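Local coordinates for thiamin pyrophosphokinase family protein (Enterococcus faecalis, PDB 3MEL) that probably transfers pyrophosphate from ATP to thiamine to make thiamine diphosphate, the cofactor bound in this structure together with magnesium, at residues A[24-30]-A[44-50]; A[92-98]-A[127-131]; A[112-116]-A[136-140]. Residue numbers count along the deposited sequence, not the author numbering.

Contact 1. Residues A[24-30]-A[44-50]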
loop_
_atom_site.group_PDB
_atom_site.type_symbol
_atom_site.label_atom_id
_atom_site.label_comp_id
_atom_site.label_asym_id
_atom_site.label_seq_id
_atom_site.Cartn_x
_atom_site.Cartn_y
_atom_site.Cartn_z
ATOM N N ASP A 24 -20.451 15.209 10.372
ATOM C CA ASP A 24 -21.683 15.164 11.148
ATOM C C ASP A 24 -21.663 14.043 12.185
ATOM O O ASP A 24 -22.655 13.823 12.874
ATOM C CB ASP A 24 -22.870 14.905 10.224
ATOM C CG ASP A 24 -22.992 15.929 9.135
ATOM O OD1 ASP A 24 -23.050 17.136 9.447
ATOM O OD2 ASP A 24 -23.035 15.525 7.958
ATOM N N TYR A 25 -20.543 13.334 12.289
ATOM C CA TYR A 25 -20.459 12.149 13.123
ATOM C C TYR A 25 -18.994 11.746 13.207
ATOM O O TYR A 25 -18.329 11.618 12.184
ATOM C CB TYR A 25 -21.282 11.023 12.491
ATOM C CG TYR A 25 -21.615 9.863 13.409
ATOM C CD1 TYR A 25 -22.442 10.045 14.515
ATOM C CD2 TYR A 25 -21.123 8.573 13.160
ATOM C CE1 TYR A 25 -22.754 8.986 15.357
ATOM C CE2 TYR A 25 -21.443 7.509 13.992
ATOM C CZ TYR A 25 -22.257 7.726 15.085
ATOM O OH TYR A 25 -22.582 6.689 15.926
ATOM N N PHE A 26 -18.486 11.552 14.421
ATOM C CA PHE A 26 -17.085 11.201 14.602
ATOM C C PHE A 26 -16.937 9.811 15.203
ATOM O O PHE A 26 -17.540 9.501 16.231
ATOM C CB PHE A 26 -16.373 12.234 15.474
ATOM C CG PHE A 26 -16.263 13.592 14.843
ATOM C CD1 PHE A 26 -15.029 14.153 14.580
ATOM C CD2 PHE A 26 -17.400 14.322 14.519
ATOM C CE1 PHE A 26 -14.920 15.418 14.014
ATOM C CE2 PHE A 26 -17.299 15.581 13.952
ATOM C CZ PHE A 26 -16.051 16.123 13.693
ATOM N N VAL A 27 -16.115 8.986 14.555
ATOM C CA VAL A 27 -15.963 7.576 14.896
ATOM C C VAL A 27 -14.524 7.259 15.276
ATOM O O VAL A 27 -13.615 7.477 14.498
ATOM C CB VAL A 27 -16.381 6.680 13.723
ATOM C CG1 VAL A 27 -16.359 5.208 14.132
ATOM C CG2 VAL A 27 -17.757 7.051 13.250
ATOM N N GLY A 28 -14.327 6.749 16.486
ATOM C CA GLY A 28 -13.015 6.347 16.938
ATOM C C GLY A 28 -12.859 4.858 16.711
ATOM O O GLY A 28 -13.810 4.091 16.851
ATOM N N ILE A 29 -11.659 4.444 16.339
ATOM C CA ILE A 29 -11.365 3.032 16.176
ATOM C C ILE A 29 -10.210 2.679 17.096
ATOM O O ILE A 29 -9.099 3.174 16.917
ATOM C CB ILE A 29 -10.993 2.714 14.729
ATOM C CG1 ILE A 29 -12.114 3.177 13.786
ATOM C CG2 ILE A 29 -10.730 1.248 14.577
ATOM C CD1 ILE A 29 -11.803 3.015 12.316
ATOM N N ASP A 30 -10.479 1.850 18.101
ATOM C CA ASP A 30 -9.446 1.466 19.054
ATOM C C ASP A 30 -8.735 2.712 19.567
ATOM O O ASP A 30 -9.352 3.616 20.109
ATOM C CB ASP A 30 -8.416 0.527 18.407
ATOM C CG ASP A 30 -8.535 -0.899 18.884
ATOM O OD1 ASP A 30 -9.608 -1.280 19.381
ATOM O OD2 ASP A 30 -7.554 -1.655 18.749
ATOM N N GLN A 44 -18.289 10.053 19.016
ATOM C CA GLN A 44 -19.683 9.682 19.128
ATOM C C GLN A 44 -19.896 8.179 18.968
ATOM O O GLN A 44 -20.948 7.649 19.356
ATOM C CB GLN A 44 -20.518 10.469 18.123
ATOM C CG GLN A 44 -20.488 11.959 18.374
ATOM C CD GLN A 44 -20.905 12.737 17.166
ATOM O OE1 GLN A 44 -22.052 13.122 17.026
ATOM N NE2 GLN A 44 -19.976 12.940 16.266
ATOM N N LEU A 45 -18.899 7.507 18.393
ATOM C CA LEU A 45 -18.933 6.053 18.210
ATOM C C LEU A 45 -17.538 5.474 18.439
ATOM O O LEU A 45 -16.595 5.859 17.752
ATOM C CB LEU A 45 -19.453 5.696 16.815
ATOM C CG LEU A 45 -19.607 4.225 16.416
ATOM C CD1 LEU A 45 -20.608 3.508 17.307
ATOM C CD2 LEU A 45 -20.009 4.104 14.942
ATOM N N ALA A 46 -17.401 4.587 19.429
ATOM C CA ALA A 46 -16.107 3.948 19.716
ATOM C C ALA A 46 -16.122 2.453 19.359
ATOM O O ALA A 46 -16.985 1.709 19.824
ATOM C CB ALA A 46 -15.720 4.159 21.153
ATOM N N VAL A 47 -15.185 2.023 18.511
ATOM C CA VAL A 47 -15.199 0.655 17.987
ATOM C C VAL A 47 -13.851 -0.070 18.059
ATOM O O VAL A 47 -12.788 0.510 17.837
ATOM C CB VAL A 47 -15.680 0.613 16.522
ATOM C CG1 VAL A 47 -16.302 -0.739 16.225
ATOM C CG2 VAL A 47 -16.682 1.693 16.273
ATOM N N GLY A 48 -13.908 -1.361 18.353
ATOM C CA GLY A 48 -12.698 -2.146 18.467
ATOM C C GLY A 48 -12.755 -3.140 19.596
ATOM O O GLY A 48 -13.807 -3.372 20.157
ATOM N N ASP A 49 -11.619 -3.741 19.913
ATOM C CA ASP A 49 -11.529 -4.689 21.011
ATOM C C ASP A 49 -10.762 -3.990 22.109
ATOM O O ASP A 49 -10.740 -4.416 23.259
ATOM C CB ASP A 49 -10.829 -5.969 20.564
ATOM C CG ASP A 49 -9.647 -5.705 19.658
ATOM O OD1 ASP A 49 -8.686 -5.062 20.118
ATOM O OD2 ASP A 49 -9.664 -6.146 18.487
ATOM N N PHE A 50 -10.140 -2.888 21.718
ATOM C CA PHE A 50 -9.505 -1.969 22.648
ATOM C C PHE A 50 -8.396 -2.623 23.446
ATOM O O PHE A 50 -8.065 -2.159 24.530
ATOM C CB PHE A 50 -10.552 -1.314 23.571
ATOM C CG PHE A 50 -11.570 -0.482 22.833
ATOM C CD1 PHE A 50 -11.277 0.800 22.445
ATOM C CD2 PHE A 50 -12.807 -0.999 22.511
ATOM C CE1 PHE A 50 -12.196 1.555 21.762
ATOM C CE2 PHE A 50 -13.732 -0.242 21.821
ATOM C CZ PHE A 50 -13.422 1.031 21.446
#
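Strands 26-29 and 45-48 are the parallel partners of a beta-alpha-beta crossover through helix 32-37, zipped by backbone hydrogen bonds: Gly28 N to Leu45 O (2.7 Å), Val47 N to Gly28 O (3.0 Å) and Asp30 N to Val47 O (2.7 Å). Phe26 O takes both Gln44 N (2.9 Å) and Leu45 N (3.2 Å). Beyond the strand ends, Asp30 OD1 accepts Phe50 N at 2.9 Å and, weakly, Asp49 N at 3.2 Å, so the carboxylate shapes the turn that carries Asp49. Both aspartates belong to the magnesium site; Asp49, which also touches thiamine diphosphate, pairs its OD2 with Lys75. Gly48 leaves room here, since a CB would run into Asp30 OD1. Val27, Ile29, Leu45 and Val47 share one sheet face, on which Ile29 and Val47 meet helix 79-90; Ala46, on the other, packs against Cys33 of helix 32-37. Outermost, Tyr25 lays its ring edge beside Leu45, CE2 standing 3.8 Å from Leu45 CD2.

Contact 2. Residues A[92-98]-A[127-131]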
loop_
_atom_site.group_PDB
_atom_site.type_symbol
_atom_site.label_atom_id
_atom_site.label_comp_id
_atom_site.label_asym_id
_atom_site.label_seq_id
_atom_site.Cartn_x
_atom_site.Cartn_y
_atom_site.Cartn_z
ATOM N N PRO A 92 -26.282 5.511 6.157
ATOM C CA PRO A 92 -25.993 4.673 4.990
ATOM C C PRO A 92 -25.651 5.450 3.709
ATOM O O PRO A 92 -25.289 4.847 2.702
ATOM C CB PRO A 92 -27.286 3.862 4.799
ATOM C CG PRO A 92 -28.155 4.178 5.981
ATOM C CD PRO A 92 -27.704 5.479 6.528
ATOM N N GLN A 93 -25.768 6.765 3.722
ATOM C CA GLN A 93 -25.546 7.507 2.484
ATOM C C GLN A 93 -24.412 8.485 2.628
ATOM O O GLN A 93 -24.092 9.216 1.705
ATOM C CB GLN A 93 -26.803 8.250 2.056
ATOM C CG GLN A 93 -28.015 7.372 1.795
ATOM C CD GLN A 93 -29.151 8.205 1.245
ATOM O OE1 GLN A 93 -29.824 8.940 1.984
ATOM N NE2 GLN A 93 -29.348 8.133 -0.071
ATOM N N ALA A 94 -23.793 8.472 3.794
ATOM C CA ALA A 94 -22.752 9.428 4.120
ATOM C C ALA A 94 -21.414 9.009 3.541
ATOM O O ALA A 94 -21.127 7.815 3.389
ATOM C CB ALA A 94 -22.641 9.596 5.632
ATOM N N GLU A 95 -20.598 10.016 3.249
ATOM C CA GLU A 95 -19.280 9.825 2.696
ATOM C C GLU A 95 -18.246 9.541 3.774
ATOM O O GLU A 95 -17.799 10.448 4.466
ATOM C CB GLU A 95 -18.887 11.075 1.940
ATOM C CG GLU A 95 -17.537 10.986 1.297
ATOM C CD GLU A 95 -16.900 12.332 1.177
ATOM O OE1 GLU A 95 -16.616 12.941 2.230
ATOM O OE2 GLU A 95 -16.690 12.772 0.034
HETATM N N MSE A 96 -17.841 8.278 3.875
HETATM C CA MSE A 96 -16.922 7.814 4.910
HETATM C C MSE A 96 -15.458 8.142 4.666
HETATM O O MSE A 96 -14.839 7.662 3.729
HETATM C CB MSE A 96 -17.082 6.319 5.047
HETATM C CG MSE A 96 -18.532 5.920 5.108
HETATM SE SE MSE A 96 -19.239 6.121 6.924
HETATM C CE MSE A 96 -21.126 6.107 6.479
ATOM N N THR A 97 -14.897 8.951 5.543
ATOM C CA THR A 97 -13.507 9.341 5.441
ATOM C C THR A 97 -12.730 8.630 6.525
ATOM O O THR A 97 -12.998 8.798 7.713
ATOM C CB THR A 97 -13.351 10.864 5.617
ATOM O OG1 THR A 97 -14.109 11.540 4.606
ATOM C CG2 THR A 97 -11.898 11.275 5.532
ATOM N N ILE A 98 -11.766 7.823 6.118
ATOM C CA ILE A 98 -10.986 7.076 7.085
ATOM C C ILE A 98 -9.592 7.631 7.199
ATOM O O ILE A 98 -8.803 7.524 6.275
ATOM C CB ILE A 98 -10.912 5.592 6.721
ATOM C CG1 ILE A 98 -12.319 5.008 6.591
ATOM C CG2 ILE A 98 -10.123 4.826 7.773
ATOM C CD1 ILE A 98 -12.317 3.496 6.384
ATOM N N GLN A 127 -18.667 6.041 -1.810
ATOM C CA GLN A 127 -18.809 6.726 -0.524
ATOM C C GLN A 127 -17.588 6.629 0.390
ATOM O O GLN A 127 -17.546 7.269 1.431
ATOM C CB GLN A 127 -20.030 6.184 0.230
ATOM C CG GLN A 127 -21.360 6.509 -0.423
ATOM C CD GLN A 127 -22.532 6.079 0.411
ATOM O OE1 GLN A 127 -22.517 6.196 1.636
ATOM N NE2 GLN A 127 -23.564 5.585 -0.243
ATOM N N ILE A 128 -16.601 5.831 0.003
ATOM C CA ILE A 128 -15.501 5.463 0.884
ATOM C C ILE A 128 -14.243 6.240 0.491
ATOM O O ILE A 128 -13.864 6.257 -0.682
ATOM C CB ILE A 128 -15.304 3.887 0.845
ATOM C CG1 ILE A 128 -16.486 3.189 1.532
ATOM C CG2 ILE A 128 -13.982 3.435 1.459
ATOM C CD1 ILE A 128 -16.783 1.811 1.026
ATOM N N ARG A 129 -13.625 6.912 1.461
ATOM C CA ARG A 129 -12.386 7.664 1.229
ATOM C C ARG A 129 -11.382 7.347 2.316
ATOM O O ARG A 129 -11.759 7.248 3.486
ATOM C CB ARG A 129 -12.637 9.174 1.269
ATOM C CG ARG A 129 -12.664 9.867 -0.068
ATOM C CD ARG A 129 -13.928 9.514 -0.831
ATOM N NE ARG A 129 -14.586 10.682 -1.411
ATOM C CZ ARG A 129 -15.725 10.613 -2.093
ATOM N NH1 ARG A 129 -16.298 9.429 -2.282
ATOM N NH2 ARG A 129 -16.287 11.714 -2.590
ATOM N N LEU A 130 -10.112 7.210 1.935
ATOM C CA LEU A 130 -9.021 7.006 2.880
ATOM C C LEU A 130 -8.025 8.123 2.704
ATOM O O LEU A 130 -7.658 8.430 1.579
ATOM C CB LEU A 130 -8.309 5.692 2.588
ATOM C CG LEU A 130 -8.985 4.362 2.905
ATOM C CD1 LEU A 130 -8.567 3.339 1.887
ATOM C CD2 LEU A 130 -8.609 3.893 4.305
ATOM N N CYS A 131 -7.550 8.715 3.794
ATOM C CA CYS A 131 -6.657 9.865 3.663
ATOM C C CYS A 131 -5.465 9.906 4.599
ATOM O O CYS A 131 -5.524 9.489 5.743
ATOM C CB CYS A 131 -7.441 11.169 3.787
ATOM S SG CYS A 131 -8.795 11.279 2.630
#
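Before the strand begins, Pro92 to Ala94 form a turn that wraps the end of the Gln127 side chain, contributing little burial of their own. At Glu95 the pairing starts: its CA makes a CA-H...O contact with Gln127 O (3.3 Å), while the carboxylate meets the guanidinium of Arg129, whose side chain runs back across to it, in a salt bridge of 2.9 Å between Glu95 OE2 and Arg129 NH2; the oxygen lies over the guanidinium face. Met96, a selenomethionine, gives a weak hydrogen bond from its N to Gln127 O (2.7 Å) and receives Arg129 N on its O (2.7 Å). Thr97, in register with Arg129, sends its side chain to the same face of the sheet, where its CG2 comes 4.2 Å from Cys131 SG. Ile98 closes the ladder, N to Arg129 O at 2.7 Å and O from Cys131 N at 3.0 Å; on the face shared by Met96, Ile98, Ile128 and Leu130, Ile98 CB touches Leu130 CD2 at 3.7 Å. The strands, 22° apart, are adjacent parallel members of the alpha/beta part of the fold, joined by a crossover containing helix 106-113. Strand 3-7 hydrogen-bonds to the other edge of 95-99, strand 135-140 flanks 128-131 antiparallel, and helix 79-90 covers Met96 through Leu84 and Leu88.

Contact 3. Residues A[112-116]-A[136-140]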
loop_
_atom_site.group_PDB
_atom_site.type_symbol
_atom_site.label_atom_id
_atom_site.label_comp_id
_atom_site.label_asym_id
_atom_site.label_seq_id
_atom_site.Cartn_x
_atom_site.Cartn_y
_atom_site.Cartn_z
ATOM N N ASN A 112 -7.310 -2.438 4.022
ATOM C CA ASN A 112 -8.068 -1.210 3.867
ATOM C C ASN A 112 -8.365 -0.879 2.399
ATOM O O ASN A 112 -9.499 -0.652 2.012
ATOM C CB ASN A 112 -7.323 -0.043 4.534
ATOM C CG ASN A 112 -7.394 -0.066 6.068
ATOM O OD1 ASN A 112 -8.289 -0.668 6.660
ATOM N ND2 ASN A 112 -6.456 0.615 6.712
ATOM N N LEU A 113 -7.325 -0.867 1.584
ATOM C CA LEU A 113 -7.410 -0.551 0.165
ATOM C C LEU A 113 -8.357 -1.423 -0.673
ATOM O O LEU A 113 -8.681 -1.075 -1.793
ATOM C CB LEU A 113 -6.003 -0.671 -0.410
ATOM C CG LEU A 113 -5.766 -0.254 -1.849
ATOM C CD1 LEU A 113 -6.102 1.212 -1.988
ATOM C CD2 LEU A 113 -4.323 -0.515 -2.212
ATOM N N TRP A 114 -8.774 -2.571 -0.158
ATOM C CA TRP A 114 -9.648 -3.458 -0.914
ATOM C C TRP A 114 -11.037 -3.490 -0.278
ATOM O O TRP A 114 -11.849 -4.358 -0.583
ATOM C CB TRP A 114 -9.067 -4.883 -0.966
ATOM C CG TRP A 114 -7.768 -5.071 -1.776
ATOM C CD1 TRP A 114 -7.361 -4.376 -2.893
ATOM C CD2 TRP A 114 -6.740 -6.049 -1.528
ATOM N NE1 TRP A 114 -6.137 -4.843 -3.327
ATOM C CE2 TRP A 114 -5.737 -5.864 -2.503
ATOM C CE3 TRP A 114 -6.565 -7.047 -0.559
ATOM C CZ2 TRP A 114 -4.586 -6.651 -2.537
ATOM C CZ3 TRP A 114 -5.422 -7.810 -0.595
ATOM C CH2 TRP A 114 -4.451 -7.617 -1.579
ATOM N N LEU A 115 -11.302 -2.545 0.620
ATOM C CA LEU A 115 -12.605 -2.452 1.285
ATOM C C LEU A 115 -13.813 -2.514 0.334
ATOM O O LEU A 115 -14.647 -3.409 0.468
ATOM C CB LEU A 115 -12.658 -1.233 2.200
ATOM C CG LEU A 115 -12.040 -1.510 3.571
ATOM C CD1 LEU A 115 -11.647 -0.254 4.303
ATOM C CD2 LEU A 115 -12.978 -2.326 4.412
ATOM N N PRO A 116 -13.903 -1.579 -0.640
ATOM C CA PRO A 116 -14.948 -1.569 -1.674
ATOM C C PRO A 116 -15.216 -2.923 -2.336
ATOM O O PRO A 116 -16.313 -3.131 -2.848
ATOM C CB PRO A 116 -14.376 -0.623 -2.735
ATOM C CG PRO A 116 -12.950 -0.365 -2.328
ATOM C CD PRO A 116 -12.963 -0.470 -0.850
ATOM N N SER A 136 -4.723 10.734 -0.713
ATOM C CA SER A 136 -6.164 10.792 -0.663
ATOM C C SER A 136 -6.746 9.880 -1.718
ATOM O O SER A 136 -6.507 10.085 -2.914
ATOM C CB SER A 136 -6.661 12.218 -0.870
ATOM O OG SER A 136 -8.070 12.213 -1.036
ATOM N N ILE A 137 -7.540 8.901 -1.271
ATOM C CA ILE A 137 -7.962 7.796 -2.118
ATOM C C ILE A 137 -9.473 7.730 -2.321
ATOM O O ILE A 137 -10.237 7.768 -1.369
ATOM C CB ILE A 137 -7.448 6.461 -1.534
ATOM C CG1 ILE A 137 -5.927 6.517 -1.343
ATOM C CG2 ILE A 137 -7.804 5.292 -2.448
ATOM C CD1 ILE A 137 -5.333 5.377 -0.555
ATOM N N GLN A 138 -9.896 7.629 -3.576
ATOM C CA GLN A 138 -11.310 7.517 -3.921
ATOM C C GLN A 138 -11.517 6.293 -4.795
ATOM O O GLN A 138 -10.629 5.942 -5.570
ATOM C CB GLN A 138 -11.763 8.748 -4.700
ATOM C CG GLN A 138 -12.435 9.818 -3.859
ATOM C CD GLN A 138 -13.277 10.773 -4.697
ATOM O OE1 GLN A 138 -12.748 11.607 -5.434
ATOM N NE2 GLN A 138 -14.591 10.644 -4.598
ATOM N N TYR A 139 -12.679 5.652 -4.700
ATOM C CA TYR A 139 -12.923 4.441 -5.494
ATOM C C TYR A 139 -13.951 4.641 -6.589
ATOM O O TYR A 139 -14.915 5.378 -6.415
ATOM C CB TYR A 139 -13.315 3.251 -4.613
ATOM C CG TYR A 139 -12.231 2.869 -3.644
ATOM C CD1 TYR A 139 -11.185 2.039 -4.023
ATOM C CD2 TYR A 139 -12.238 3.356 -2.354
ATOM C CE1 TYR A 139 -10.188 1.700 -3.133
ATOM C CE2 TYR A 139 -11.250 3.021 -1.464
ATOM C CZ TYR A 139 -10.231 2.203 -1.856
ATOM O OH TYR A 139 -9.265 1.907 -0.952
ATOM N N TYR A 140 -13.732 3.976 -7.720
ATOM C CA TYR A 140 -14.649 4.067 -8.847
ATOM C C TYR A 140 -14.962 2.718 -9.483
ATOM O O TYR A 140 -14.066 1.921 -9.729
ATOM C CB TYR A 140 -14.081 4.996 -9.908
ATOM C CG TYR A 140 -14.045 6.443 -9.498
ATOM C CD1 TYR A 140 -15.144 7.260 -9.683
ATOM C CD2 TYR A 140 -12.911 6.989 -8.924
ATOM C CE1 TYR A 140 -15.114 8.567 -9.303
ATOM C CE2 TYR A 140 -12.872 8.305 -8.538
ATOM C CZ TYR A 140 -13.974 9.094 -8.733
ATOM O OH TYR A 140 -13.929 10.424 -8.364
#
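Tyr139, in the m rotamer with chi2 at -84°, stands out from its strand toward the turn that follows helix 106-113 and offers that turn a ring face. Pro116 sets CG almost squarely over that face, 3.4 Å from the ring centroid and 10° off the normal: a CH-pi contact, with CG also 3.4 Å from Tyr139 CD1. The tyrosine hydroxyl reaches the end of the helix, OH lying 3.2 Å from Leu113 O and 3.4 Å from Leu113 CD1. Leu113 adopts the t, p conformation, which swings its branch toward the strand and leaves CD1 4.2 Å from Tyr139 CZ and 4.4 Å from Ile137 CG2. This is helix-on-sheet packing of an alpha/beta fold: the C-terminal end of helix 106-113 and the 3-10 turn holding Pro116 lie against strand 135-140, the antiparallel neighbour of 128-131. Ile137 and Tyr139, two residues apart, face the turn, whereas Gln138 and Tyr140 take the opposite face, where Tyr140 makes a cation-pi contact with Arg126 and meets Phe199 edge-to-face. Within the turn, Leu115 N bonds to Asn112 O at 3.0 Å. Trp114 points away from the strand and packs on Thr185 of the second subunit; Leu113 likewise meets Leu110 of that subunit.

How the contacts relate
All three contacts reach one mixed sheet, in which strand 3-7 separates the pair of contact 1 from that of contact 2; their centres lie 14 Å apart and they do not touch. Contacts 2 and 3, 9 Å apart between centres, do meet: Leu130 O and Ile137 N, 2.9 Å apart, probably hydrogen-bond, and Leu130 CD1 packs 3.3 Å from Tyr139 OH. Their segments alternate along the chain. Contact 1 supplies the metal end of the site, Asp30 being about 3 Å from magnesium and Asp49 about 4 Å from thiamine diphosphate, nearest atoms. Ile98 of contact 2 and Asn112 of contact 3 approach the same ligand to about 8 and 5 Å, both beside Thr80.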